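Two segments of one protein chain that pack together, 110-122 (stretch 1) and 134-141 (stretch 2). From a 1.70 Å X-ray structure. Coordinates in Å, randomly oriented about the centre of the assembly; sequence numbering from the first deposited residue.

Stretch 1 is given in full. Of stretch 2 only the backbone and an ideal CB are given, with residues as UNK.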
# COMPACT_ATOMS: atom_id res chain seq x y z
N ALA A 110 5.81 4.63 0.47
CA ALA A 110 5.12 4.11 1.65
C ALA A 110 4.41 2.81 1.28
O ALA A 110 3.45 2.83 0.51
CB ALA A 110 4.12 5.14 2.18
N MSE A 111 4.88 1.70 1.83
CA MSE A 111 4.33 0.39 1.50
C MSE A 111 3.52 -0.25 2.62
O MSE A 111 3.77 0.02 3.79
CB MSE A 111 5.48 -0.56 1.10
CG MSE A 111 5.04 -1.93 0.60
SE MSE A 111 6.52 -3.12 0.24
CE MSE A 111 6.22 -3.44 -1.62
N GLU A 112 2.57 -1.09 2.24
CA GLU A 112 1.73 -1.82 3.18
C GLU A 112 2.62 -2.96 3.66
O GLU A 112 2.53 -4.10 3.19
CB GLU A 112 0.48 -2.36 2.47
CG GLU A 112 -0.53 -3.05 3.39
CD GLU A 112 -1.67 -3.73 2.64
OE1 GLU A 112 -1.84 -3.49 1.43
OE2 GLU A 112 -2.41 -4.51 3.29
N GLU A 113 3.51 -2.62 4.58
CA GLU A 113 4.47 -3.56 5.18
C GLU A 113 4.71 -2.98 6.57
O GLU A 113 4.60 -1.77 6.76
CB GLU A 113 5.77 -3.57 4.35
CG GLU A 113 6.91 -4.43 4.92
CD GLU A 113 6.50 -5.87 5.15
OE1 GLU A 113 6.19 -6.24 6.31
OE2 GLU A 113 6.50 -6.64 4.17
N ASP A 114 5.01 -3.83 7.54
CA ASP A 114 5.20 -3.36 8.90
C ASP A 114 6.30 -2.33 9.10
O ASP A 114 7.36 -2.38 8.46
CB ASP A 114 5.41 -4.54 9.85
CG ASP A 114 4.22 -5.50 9.87
OD1 ASP A 114 3.08 -5.06 9.58
OD2 ASP A 114 4.42 -6.70 10.19
N TRP A 115 6.02 -1.38 9.98
CA TRP A 115 6.93 -0.29 10.31
C TRP A 115 8.38 -0.77 10.47
O TRP A 115 9.29 -0.26 9.80
CB TRP A 115 6.45 0.39 11.60
CG TRP A 115 7.32 1.55 11.99
CD1 TRP A 115 8.40 1.52 12.81
CD2 TRP A 115 7.23 2.89 11.48
NE1 TRP A 115 9.00 2.76 12.84
CE2 TRP A 115 8.30 3.62 12.03
CE3 TRP A 115 6.34 3.54 10.61
CZ2 TRP A 115 8.52 4.97 11.74
CZ3 TRP A 115 6.56 4.89 10.31
CH2 TRP A 115 7.64 5.59 10.88
N GLY A 116 8.57 -1.77 11.32
CA GLY A 116 9.90 -2.32 11.56
C GLY A 116 10.61 -2.83 10.32
O GLY A 116 11.82 -2.62 10.15
N ASN A 117 9.87 -3.53 9.47
CA ASN A 117 10.43 -4.06 8.22
C ASN A 117 10.80 -2.87 7.35
O ASN A 117 11.79 -2.90 6.62
CB ASN A 117 9.40 -4.92 7.50
CG ASN A 117 9.24 -6.28 8.16
OD1 ASN A 117 8.24 -6.96 7.96
ND2 ASN A 117 10.25 -6.69 8.93
N GLY A 118 10.00 -1.81 7.45
CA GLY A 118 10.27 -0.61 6.68
C GLY A 118 11.61 0.00 7.03
O GLY A 118 12.34 0.42 6.14
N LEU A 119 11.92 0.05 8.32
CA LEU A 119 13.18 0.61 8.81
C LEU A 119 14.37 -0.14 8.19
O LEU A 119 15.35 0.47 7.79
CB LEU A 119 13.25 0.49 10.35
CG LEU A 119 12.20 1.25 11.18
CD1 LEU A 119 12.44 1.03 12.68
CD2 LEU A 119 12.27 2.74 10.86
N LYS A 120 14.25 -1.46 8.10
CA LYS A 120 15.31 -2.29 7.54
C LYS A 120 15.38 -2.15 6.03
O LYS A 120 16.48 -2.16 5.45
CB LYS A 120 15.11 -3.76 7.92
CG LYS A 120 15.03 -4.02 9.41
CD LYS A 120 14.73 -5.48 9.71
CE LYS A 120 14.38 -5.71 11.19
NZ LYS A 120 15.44 -5.19 12.10
N LEU A 121 14.23 -2.03 5.37
CA LEU A 121 14.23 -1.88 3.92
C LEU A 121 14.78 -0.51 3.57
O LEU A 121 15.47 -0.35 2.56
CB LEU A 121 12.81 -2.05 3.37
CG LEU A 121 12.41 -3.52 3.23
CD1 LEU A 121 10.90 -3.67 3.16
CD2 LEU A 121 13.08 -4.10 2.00
N ASN A 122 14.49 0.49 4.40
CA ASN A 122 15.00 1.82 4.12
C ASN A 122 16.51 1.80 4.29
O ASN A 122 17.23 2.37 3.48
CB ASN A 122 14.37 2.88 5.03
CG ASN A 122 14.54 4.28 4.48
OD1 ASN A 122 14.63 4.47 3.26
ND2 ASN A 122 14.55 5.28 5.36
N UNK A 134 14.42 -10.97 3.64
CA UNK A 134 14.14 -11.17 5.06
C UNK A 134 13.25 -10.09 5.67
O UNK A 134 12.73 -10.27 6.77
CB UNK A 134 15.46 -11.23 5.83
N UNK A 135 13.07 -8.97 4.96
CA UNK A 135 12.24 -7.89 5.51
C UNK A 135 10.83 -7.80 4.94
O UNK A 135 10.03 -6.98 5.39
CB UNK A 135 12.94 -6.55 5.28
N UNK A 136 10.53 -8.63 3.95
CA UNK A 136 9.21 -8.64 3.32
C UNK A 136 8.42 -9.85 3.81
O UNK A 136 8.84 -10.99 3.63
CB UNK A 136 9.33 -8.66 1.80
N UNK A 137 7.26 -9.61 4.42
CA UNK A 137 6.46 -10.71 4.92
C UNK A 137 5.84 -11.51 3.78
O UNK A 137 5.50 -10.95 2.74
CB UNK A 137 5.37 -10.19 5.85
N UNK A 138 5.68 -12.81 3.99
CA UNK A 138 5.17 -13.72 2.97
C UNK A 138 4.20 -13.20 1.92
O UNK A 138 3.29 -12.43 2.19
CB UNK A 138 4.48 -14.88 3.69
N UNK A 139 4.43 -13.68 0.70
CA UNK A 139 3.69 -13.32 -0.49
C UNK A 139 4.42 -12.14 -1.09
O UNK A 139 4.46 -11.99 -2.31
CB UNK A 139 2.23 -13.00 -0.19
N UNK A 140 5.05 -11.31 -0.26
CA UNK A 140 5.79 -10.17 -0.79
C UNK A 140 7.26 -10.40 -1.15
O UNK A 140 7.81 -9.65 -1.95
CB UNK A 140 5.72 -9.04 0.24
N UNK A 141 7.92 -11.43 -0.58
CA UNK A 141 9.33 -11.64 -0.94
C UNK A 141 9.42 -12.33 -2.31
O UNK A 141 9.92 -13.45 -2.42
CB UNK A 141 10.04 -12.47 0.13

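At position 134 the CA-to-CB bond runs sideways, and nothing of stretch 1 lies within 5.5 Å of the ideal CB, so almost any residue would serve. It is Glu134, whose carboxylate reaches no partner in stretch 1.

Position 135 is far more demanding. Its CB points toward the helix, 3.7 Å from Leu121 CG and 4.4 Å from Lys120 CB. The methylenes of Lys120 and the branched end of Leu121 offer an apolar surface that a large aliphatic or aromatic side chain could cover. The residue is Phe135. Its ring lies flat against Lys120, with Lys120 CB 3.5 Å from the ring centroid and almost on the ring normal, a CH-pi contact. Leu121 CD2 sits at the ring edge, near its plane.

At 136 the CB points away, 4.2 Å from Glu113 OE2, yet Leu121 CD1 and the selenium of Met111 leave an apolar site within reach of a side chain that bends back. Leucine, isoleucine or methionine could do so. Leu136 brings CD2 to 3.6 Å from Leu121 CD1 and 4.3 Å from Met111 SE.

Position 137 is held by its backbone: its N donates a hydrogen bond to Glu113 OE2 (3.1 Å), which excludes proline. The CB points sideways past the carboxylate, 4.1 Å from Glu113 OE1, so a long, flexible chain would suit, and a basic one is compatible with the charge. Lys137 lays its aliphatic part there, CG 3.2 Å from Glu113 OE1, but its ammonium forms no salt bridge with stretch 1.

Positions 138 and 139 form the middle of a type II turn that starts at 137, closed by a hydrogen bond from the N of 140 to Lys137 O (3.1 Å). The CB of 138 points away, with nothing of stretch 1 within 5.5 Å, so many residues would fit; it is Leu138. The positive phi of 139, also clear of stretch 1, would favour glycine or asparagine, but the residue is Leu139, adopting phi 91°.

At 140 the CB points toward stretch 1, 4.7 Å from Glu113 OE2, with the methyl of Met111 farther on; a long, flat side chain could span that gap. Tyr140 does so, its CE2 3.7 Å from Met111 CE and 4.1 Å from Glu112 O. Met111 SE lies 5.0 Å from the ring centroid in an oblique sulfur-aromatic contact.

At 141, out of reach of stretch 1, phi of -78° would allow most residues, proline among them; it is Pro141.

Stretch 2 (134-141) EFLKLLYP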
# COMPACT_ATOMS: atom_id res chain seq x y z
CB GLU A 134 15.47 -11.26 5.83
CG GLU A 134 16.26 -12.53 5.56
CD GLU A 134 17.68 -12.46 6.10
OE1 GLU A 134 17.89 -11.83 7.15
OE2 GLU A 134 18.58 -13.07 5.48
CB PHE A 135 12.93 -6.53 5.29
CG PHE A 135 14.40 -6.53 5.58
CD1 PHE A 135 14.92 -7.15 6.72
CD2 PHE A 135 15.28 -5.86 4.74
CE1 PHE A 135 16.28 -7.10 7.01
CE2 PHE A 135 16.64 -5.80 5.01
CZ PHE A 135 17.15 -6.42 6.15
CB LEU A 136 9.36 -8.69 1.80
CG LEU A 136 10.13 -7.53 1.17
CD1 LEU A 136 10.53 -7.88 -0.25
CD2 LEU A 136 9.28 -6.27 1.22
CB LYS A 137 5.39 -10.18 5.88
CG LYS A 137 5.98 -9.39 7.06
CD LYS A 137 7.03 -10.18 7.85
CE LYS A 137 8.45 -9.95 7.34
NZ LYS A 137 9.48 -10.57 8.23
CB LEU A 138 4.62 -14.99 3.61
CG LEU A 138 5.69 -16.05 3.89
CD1 LEU A 138 5.05 -17.31 4.45
CD2 LEU A 138 6.43 -16.37 2.59
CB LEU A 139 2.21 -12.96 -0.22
CG LEU A 139 1.21 -14.06 0.20
CD1 LEU A 139 -0.17 -13.69 -0.33
CD2 LEU A 139 1.61 -15.42 -0.37
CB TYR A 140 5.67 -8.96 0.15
CG TYR A 140 4.57 -8.00 -0.28
CD1 TYR A 140 3.47 -8.44 -1.02
CD2 TYR A 140 4.64 -6.65 0.05
CE1 TYR A 140 2.47 -7.56 -1.41
CE2 TYR A 140 3.64 -5.76 -0.34
CZ TYR A 140 2.56 -6.22 -1.07
OH TYR A 140 1.57 -5.35 -1.46
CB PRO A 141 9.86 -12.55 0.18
CG PRO A 141 8.81 -12.53 1.23
CD PRO A 141 7.52 -12.37 0.48
O HOH W 1 3.77 -8.24 3.50
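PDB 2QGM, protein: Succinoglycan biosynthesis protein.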